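PDB 3EYT: uncharacterized protein SPOA0173 from Silicibacter pomeroyi, which is of unknown function but, as a thioredoxin-like member of the AhpC/TSA family, may act as an oxidoreductase, possibly with antioxidant activity. Local coordinates for residues 28-33 with 124-129; 32-37 with 117-122. All blocks are in the same frame, centred on the assembly; numbering follows the deposited sequence.

In the fold
Both contacts run along one seam of the central sheet of this thioredoxin-like fold, where strand 30-36 lies antiparallel to strand 120-124. Contact 1 takes the end where strand 30-36 begins and strand 120-124 runs into a turn; contact 2 takes the other end and carries the cis-proline segment 117-119. Their centres are about 15 Å apart, and Val32 and Ile33 belong to both. Contact 2, its centre about 5 Å from that of the chain, reaches the probable redox site: the Thr118 side chain touches Cys40 and Cys43, a CxxC pair of thioredoxin type. Contact 1 lies farther out, about 11 Å from the chain centre.

Contact 1. Residues 28-33 with 124-129; sequences GKVIVI and IDKAGD
A type I beta turn, Asp125 to Gly128, leads out of strand 120-124 of the thioredoxin-like sheet, and this contact joins that turn and the strand's last residue to the start of strand 30-36. Ile31 and Ile124 form an antiparallel hydrogen-bonded pair: Ile31 N donates to Ile124 O at 3.0 Å and Ile124 N returns a bond to Ile31 O at 2.9 Å, both nearly straight. Their side chains leave the sheet on the same face, CB of Ile31 and CB of Ile124 4.1 Å apart. Ile124 has CG1 beside its backbone N (chi1 -65°), and its end methyl touches that of Ile33, CD1 to CD1 at 3.7 Å, where the two side chains cross at an angle. Toward Lys29 the regular pairing ends, and a water 2.8 Å from both Lys29 O and Asp125 O links the two carbonyls. Direct bonding resumes at Gly28, whose N reaches Lys126 O at 3.0 Å, a bent bond on a carbonyl lone pair. The aliphatic part of Lys126 runs past the Gly28 carbonyl, with CG 3.5 Å from Gly28 O, while its NZ goes on to the backbone oxygens of Leu151 and Glu153. Within the turn, Asp125 OD1 takes the Asp129 N-H from above the carboxylate plane at 2.8 Å and a weak bond from Ala127 N; OD2 makes a salt bridge with Arg131. Strand 63-69 pairs with the other edge of strand 30-36. Helix 140-151 packs on Val30 through Leu150 and Leu151, whereas Ile124 rests on Ala6, Leu23 and Tyr113 from loops.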
ATOM      1  N   GLY C  28      -1.250  -1.463  35.489  1.00 26.07           N
ATOM      2  CA  GLY C  28      -0.278  -1.865  36.534  1.00 26.72           C
ATOM      3  C   GLY C  28       1.181  -1.886  36.088  1.00 26.61           C
ATOM      4  O   GLY C  28       2.094  -1.920  36.920  1.00 27.60           O
ATOM      5  N   LYS C  29       1.400  -1.901  34.776  1.00 26.40           N
ATOM      6  CA  LYS C  29       2.735  -1.717  34.187  1.00 25.67           C
ATOM      7  C   LYS C  29       2.855  -0.271  33.762  1.00 24.53           C
ATOM      8  O   LYS C  29       1.860   0.362  33.387  1.00 23.71           O
ATOM      9  CB  LYS C  29       2.924  -2.546  32.916  1.00 26.41           C
ATOM     10  CG  LYS C  29       2.994  -4.040  33.112  1.00 27.45           C
ATOM     11  CD  LYS C  29       2.760  -4.709  31.767  1.00 27.77           C
ATOM     12  CE  LYS C  29       2.816  -6.219  31.882  1.00 32.66           C
ATOM     13  NZ  LYS C  29       4.033  -6.632  32.608  1.00 35.53           N
ATOM     14  N   VAL C  30       4.072   0.247  33.848  1.00 23.42           N
ATOM     15  CA  VAL C  30       4.415   1.487  33.188  1.00 22.03           C
ATOM     16  C   VAL C  30       4.509   1.129  31.691  1.00 21.73           C
ATOM     17  O   VAL C  30       5.012   0.071  31.311  1.00 21.99           O
ATOM     18  CB  VAL C  30       5.722   2.076  33.777  1.00 22.07           C
ATOM     19  CG1 VAL C  30       6.229   3.254  32.956  1.00 21.99           C
ATOM     20  CG2 VAL C  30       5.486   2.497  35.237  1.00 19.83           C
ATOM     21  N   ILE C  31       3.945   1.975  30.844  1.00 20.31           N
ATOM     22  CA  ILE C  31       3.928   1.690  29.411  1.00 18.76           C
ATOM     23  C   ILE C  31       4.690   2.783  28.665  1.00 18.21           C
ATOM     24  O   ILE C  31       4.465   3.995  28.897  1.00 18.04           O
ATOM     25  CB  ILE C  31       2.477   1.596  28.887  1.00 18.75           C
ATOM     26  CG1 ILE C  31       1.649   0.655  29.771  1.00 20.05           C
ATOM     27  CG2 ILE C  31       2.439   1.169  27.415  1.00 16.20           C
ATOM     28  CD1 ILE C  31       0.160   0.770  29.539  1.00 22.02           C
ATOM     29  N   VAL C  32       5.616   2.363  27.807  1.00 16.75           N
ATOM     30  CA  VAL C  32       6.351   3.282  26.946  1.00 16.36           C
ATOM     31  C   VAL C  32       5.887   3.020  25.527  1.00 16.02           C
ATOM     32  O   VAL C  32       5.987   1.895  25.039  1.00 16.31           O
ATOM     33  CB  VAL C  32       7.877   3.023  27.014  1.00 16.40           C
ATOM     34  CG1 VAL C  32       8.629   3.955  26.076  1.00 15.11           C
ATOM     35  CG2 VAL C  32       8.388   3.181  28.449  1.00 17.72           C
ATOM     36  N   ILE C  33       5.369   4.049  24.866  1.00 16.24           N
ATOM     37  CA  ILE C  33       4.954   3.926  23.476  1.00 16.99           C
ATOM     38  C   ILE C  33       5.820   4.777  22.566  1.00 16.24           C
ATOM     39  O   ILE C  33       5.926   5.980  22.744  1.00 17.07           O
ATOM     40  CB  ILE C  33       3.471   4.319  23.275  1.00 17.33           C
ATOM     41  CG1 ILE C  33       2.571   3.549  24.230  1.00 18.34           C
ATOM     42  CG2 ILE C  33       2.998   4.098  21.802  1.00 17.68           C
ATOM     43  CD1 ILE C  33       1.070   4.055  24.217  1.00 20.51           C
ATOM     44  N   ILE C 124       2.924   6.233  30.003  1.00 17.28           N
ATOM     45  CA  ILE C 124       1.673   6.014  30.698  1.00 18.43           C
ATOM     46  C   ILE C 124       1.947   5.326  32.036  1.00 18.17           C
ATOM     47  O   ILE C 124       2.645   4.307  32.101  1.00 17.82           O
ATOM     48  CB  ILE C 124       0.702   5.180  29.836  1.00 18.25           C
ATOM     49  CG1 ILE C 124       0.314   5.972  28.564  1.00 18.56           C
ATOM     50  CG2 ILE C 124      -0.570   4.779  30.617  1.00 18.95           C
ATOM     51  CD1 ILE C 124      -0.320   5.090  27.508  1.00 18.89           C
ATOM     52  N   ASP C 125       1.391   5.888  33.099  1.00 18.66           N
ATOM     53  CA  ASP C 125       1.653   5.375  34.442  1.00 19.00           C
ATOM     54  C   ASP C 125       0.874   4.087  34.719  1.00 19.47           C
ATOM     55  O   ASP C 125       0.058   3.680  33.914  1.00 19.63           O
ATOM     56  CB  ASP C 125       1.441   6.463  35.506  1.00 18.78           C
ATOM     57  CG  ASP C 125      -0.023   6.868  35.692  1.00 21.19           C
ATOM     58  OD1 ASP C 125      -0.960   6.146  35.265  1.00 20.08           O
ATOM     59  OD2 ASP C 125      -0.237   7.937  36.320  1.00 22.58           O
ATOM     60  N   LYS C 126       1.132   3.453  35.866  1.00 20.57           N
ATOM     61  CA  LYS C 126       0.449   2.201  36.268  1.00 21.02           C
ATOM     62  C   LYS C 126      -1.077   2.323  36.339  1.00 21.18           C
ATOM     63  O   LYS C 126      -1.796   1.325  36.288  1.00 21.20           O
ATOM     64  CB  LYS C 126       0.946   1.760  37.644  1.00 21.02           C
ATOM     65  CG  LYS C 126       2.397   1.497  37.714  1.00 21.19           C
ATOM     66  CD  LYS C 126       2.722   0.860  39.052  1.00 20.08           C
ATOM     67  CE  LYS C 126       4.196   0.862  39.223  1.00 20.25           C
ATOM     68  NZ  LYS C 126       4.589   0.319  40.539  1.00 20.84           N
ATOM     69  N   ALA C 127      -1.569   3.548  36.482  1.00 22.01           N
ATOM     70  CA  ALA C 127      -3.013   3.781  36.573  1.00 22.54           C
ATOM     71  C   ALA C 127      -3.676   4.066  35.220  1.00 22.52           C
ATOM     72  O   ALA C 127      -4.877   4.286  35.176  1.00 23.38           O
ATOM     73  CB  ALA C 127      -3.311   4.900  37.580  1.00 22.51           C
ATOM     74  N   GLY C 128      -2.895   4.080  34.132  1.00 22.36           N
ATOM     75  CA  GLY C 128      -3.429   4.326  32.793  1.00 21.39           C
ATOM     76  C   GLY C 128      -3.437   5.784  32.374  1.00 21.50           C
ATOM     77  O   GLY C 128      -3.991   6.140  31.322  1.00 21.66           O
ATOM     78  N   ASP C 129      -2.818   6.649  33.167  1.00 21.37           N
ATOM     79  CA  ASP C 129      -2.746   8.066  32.805  1.00 21.26           C
ATOM     80  C   ASP C 129      -1.492   8.415  32.029  1.00 20.14           C
ATOM     81  O   ASP C 129      -0.392   7.931  32.340  1.00 20.12           O
ATOM     82  CB  ASP C 129      -2.815   8.958  34.058  1.00 22.03           C
ATOM     83  CG  ASP C 129      -4.184   8.905  34.743  1.00 23.67           C
ATOM     84  OD1 ASP C 129      -5.228   8.713  34.059  1.00 22.84           O
ATOM     85  OD2 ASP C 129      -4.200   9.053  35.979  1.00 25.96           O
TER
HETATM   86  O   HOH W   1      -0.838   1.168  32.965  1.00 16.96           O

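Contact 2. Residues 32-37 with 117-122; sequences VIEAFQ and GTPSLL
Glu34 sets one carboxylate oxygen, OE2, against the Pro119 ring, a close 3.1 Å from Pro119 CB, the two side chains running alongside each other in the same direction. CG is anti to the backbone N (chi1 172°), and the bend at chi2 (70°) brings the acid back over strand 120-124, where OE1 lies 3.7 Å from Leu121 CD1. On the same face Leu121 CD2 meets Val32 CG1 at 3.8 Å, their side chains crossing obliquely. The backbones hold this register through two hydrogen-bonded pairs, Ile33 with Leu122 and Ala35 with Ser120, on either side of the non-hydrogen-bonded pair Glu34-Leu121. The bond from Ala35 N to Ser120 O, 2.9 Å, runs nearly along the C=O axis. Pro119 follows a cis peptide bond, as in the conserved cis-proline loop of thioredoxins, and Ser120 OG bonds back to Gly117 O at 2.7 Å across that bend. Thr118, just before it, touches Cys40 and Cys43, consistent with a loop facing a thioredoxin-type CxxC site. Its CG2 lies 3.8 Å from Phe36 CA; its OG1 shares a water with Gln37 NE2, though the amide's bond is weak. Gln37 OE1 is held by Phe72 N and NE2 by Glu73. Strand 63-69 flanks strand 30-36 opposite strand 120-124, and strand 129-135 sends Phe135 against Ser120. Helix 41-57 packs against Phe36 through Ile48 and against Leu121 through Leu50.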
ATOM      1  N   VAL C  32       5.616   2.363  27.807  1.00 16.75           N
ATOM      2  CA  VAL C  32       6.351   3.282  26.946  1.00 16.36           C
ATOM      3  C   VAL C  32       5.887   3.020  25.527  1.00 16.02           C
ATOM      4  O   VAL C  32       5.987   1.895  25.039  1.00 16.31           O
ATOM      5  CB  VAL C  32       7.877   3.023  27.014  1.00 16.40           C
ATOM      6  CG1 VAL C  32       8.629   3.955  26.076  1.00 15.11           C
ATOM      7  CG2 VAL C  32       8.388   3.181  28.449  1.00 17.72           C
ATOM      8  N   ILE C  33       5.369   4.049  24.866  1.00 16.24           N
ATOM      9  CA  ILE C  33       4.954   3.926  23.476  1.00 16.99           C
ATOM     10  C   ILE C  33       5.820   4.777  22.566  1.00 16.24           C
ATOM     11  O   ILE C  33       5.926   5.980  22.744  1.00 17.07           O
ATOM     12  CB  ILE C  33       3.471   4.319  23.275  1.00 17.33           C
ATOM     13  CG1 ILE C  33       2.571   3.549  24.230  1.00 18.34           C
ATOM     14  CG2 ILE C  33       2.998   4.098  21.802  1.00 17.68           C
ATOM     15  CD1 ILE C  33       1.070   4.055  24.217  1.00 20.51           C
ATOM     16  N   GLU C  34       6.396   4.135  21.560  1.00 15.39           N
ATOM     17  CA  GLU C  34       7.177   4.840  20.558  1.00 15.52           C
ATOM     18  C   GLU C  34       6.339   4.924  19.277  1.00 14.59           C
ATOM     19  O   GLU C  34       6.076   3.903  18.635  1.00 15.09           O
ATOM     20  CB  GLU C  34       8.505   4.099  20.340  1.00 15.85           C
ATOM     21  CG  GLU C  34       9.374   4.588  19.204  1.00 20.01           C
ATOM     22  CD  GLU C  34       9.988   5.958  19.460  1.00 24.32           C
ATOM     23  OE1 GLU C  34      10.114   6.391  20.634  1.00 26.63           O
ATOM     24  OE2 GLU C  34      10.335   6.609  18.463  1.00 29.56           O
ATOM     25  N   ALA C  35       5.918   6.142  18.935  1.00 13.67           N
ATOM     26  CA  ALA C  35       5.118   6.402  17.749  1.00 12.85           C
ATOM     27  C   ALA C  35       6.104   6.831  16.680  1.00 13.29           C
ATOM     28  O   ALA C  35       6.916   7.740  16.893  1.00 13.58           O
ATOM     29  CB  ALA C  35       4.105   7.491  17.992  1.00 11.98           C
ATOM     30  N   PHE C  36       6.054   6.149  15.543  1.00 13.24           N
ATOM     31  CA  PHE C  36       7.075   6.313  14.530  1.00 13.57           C
ATOM     32  C   PHE C  36       6.451   6.082  13.147  1.00 13.59           C
ATOM     33  O   PHE C  36       5.371   5.486  13.021  1.00 12.04           O
ATOM     34  CB  PHE C  36       8.231   5.312  14.780  1.00 13.46           C
ATOM     35  CG  PHE C  36       7.873   3.861  14.476  1.00 15.11           C
ATOM     36  CD1 PHE C  36       8.270   3.273  13.265  1.00 13.87           C
ATOM     37  CD2 PHE C  36       7.151   3.089  15.406  1.00 16.07           C
ATOM     38  CE1 PHE C  36       7.937   1.935  12.975  1.00 14.74           C
ATOM     39  CE2 PHE C  36       6.814   1.764  15.143  1.00 18.03           C
ATOM     40  CZ  PHE C  36       7.205   1.176  13.909  1.00 14.00           C
ATOM     41  N   GLN C  37       7.174   6.534  12.116  1.00 13.47           N
ATOM     42  CA  GLN C  37       6.913   6.161  10.727  1.00 11.86           C
ATOM     43  C   GLN C  37       8.181   5.495  10.264  1.00 12.58           C
ATOM     44  O   GLN C  37       9.293   6.001  10.525  1.00 12.88           O
ATOM     45  CB  GLN C  37       6.707   7.391   9.827  1.00 12.48           C
ATOM     46  CG  GLN C  37       5.416   8.194  10.113  1.00 13.88           C
ATOM     47  CD  GLN C  37       5.188   9.305   9.088  1.00 15.11           C
ATOM     48  OE1 GLN C  37       4.268   9.224   8.297  1.00 13.58           O
ATOM     49  NE2 GLN C  37       6.073  10.292   9.056  1.00 14.53           N
ATOM     50  N   GLY C 117       4.146  14.888  15.610  1.00 16.61           N
ATOM     51  CA  GLY C 117       4.918  14.299  14.506  1.00 16.13           C
ATOM     52  C   GLY C 117       5.558  13.057  15.066  1.00 15.73           C
ATOM     53  O   GLY C 117       5.144  12.567  16.145  1.00 15.14           O
ATOM     54  N   THR C 118       6.562  12.540  14.349  1.00 15.40           N
ATOM     55  CA  THR C 118       7.304  11.352  14.794  1.00 15.26           C
ATOM     56  C   THR C 118       8.802  11.705  14.725  1.00 15.67           C
ATOM     57  O   THR C 118       9.195  12.521  13.892  1.00 14.79           O
ATOM     58  CB  THR C 118       7.025  10.123  13.840  1.00 14.71           C
ATOM     59  OG1 THR C 118       7.423  10.447  12.504  1.00 15.23           O
ATOM     60  CG2 THR C 118       5.555   9.776  13.812  1.00 16.88           C
ATOM     61  N   PRO C 119       9.637  11.085  15.581  1.00 15.20           N
ATOM     62  CA  PRO C 119       9.175  10.161  16.617  1.00 15.20           C
ATOM     63  C   PRO C 119       8.583  10.887  17.829  1.00 14.67           C
ATOM     64  O   PRO C 119       8.979  12.013  18.154  1.00 15.36           O
ATOM     65  CB  PRO C 119      10.456   9.387  17.011  1.00 15.77           C
ATOM     66  CG  PRO C 119      11.565  10.436  16.878  1.00 14.22           C
ATOM     67  CD  PRO C 119      11.107  11.291  15.613  1.00 15.15           C
ATOM     68  N   SER C 120       7.600  10.258  18.454  1.00 14.81           N
ATOM     69  CA  SER C 120       7.101  10.715  19.738  1.00 15.55           C
ATOM     70  C   SER C 120       7.181   9.579  20.717  1.00 16.10           C
ATOM     71  O   SER C 120       6.942   8.422  20.364  1.00 16.87           O
ATOM     72  CB  SER C 120       5.661  11.224  19.625  1.00 14.76           C
ATOM     73  OG  SER C 120       5.667  12.382  18.810  1.00 15.29           O
ATOM     74  N   LEU C 121       7.499   9.914  21.957  1.00 16.64           N
ATOM     75  CA  LEU C 121       7.574   8.914  22.987  1.00 17.50           C
ATOM     76  C   LEU C 121       6.559   9.281  24.063  1.00 17.98           C
ATOM     77  O   LEU C 121       6.558  10.428  24.557  1.00 18.51           O
ATOM     78  CB  LEU C 121       9.013   8.789  23.519  1.00 18.14           C
ATOM     79  CG  LEU C 121       9.241   7.504  24.364  1.00 21.40           C
ATOM     80  CD1 LEU C 121      10.614   6.973  24.278  1.00 24.16           C
ATOM     81  CD2 LEU C 121       8.877   7.753  25.807  1.00 21.89           C
ATOM     82  N   LEU C 122       5.658   8.337  24.373  1.00 17.10           N
ATOM     83  CA  LEU C 122       4.603   8.578  25.365  1.00 18.40           C
ATOM     84  C   LEU C 122       4.827   7.656  26.541  1.00 17.94           C
ATOM     85  O   LEU C 122       5.190   6.485  26.355  1.00 17.84           O
ATOM     86  CB  LEU C 122       3.220   8.303  24.781  1.00 18.21           C
ATOM     87  CG  LEU C 122       2.635   8.991  23.524  1.00 20.76           C
ATOM     88  CD1 LEU C 122       2.175  10.369  23.839  1.00 21.06           C
ATOM     89  CD2 LEU C 122       3.545   8.992  22.296  1.00 22.19           C
TER
HETATM   90  O   HOH W   2       7.956  12.519  10.346  1.00 37.55           O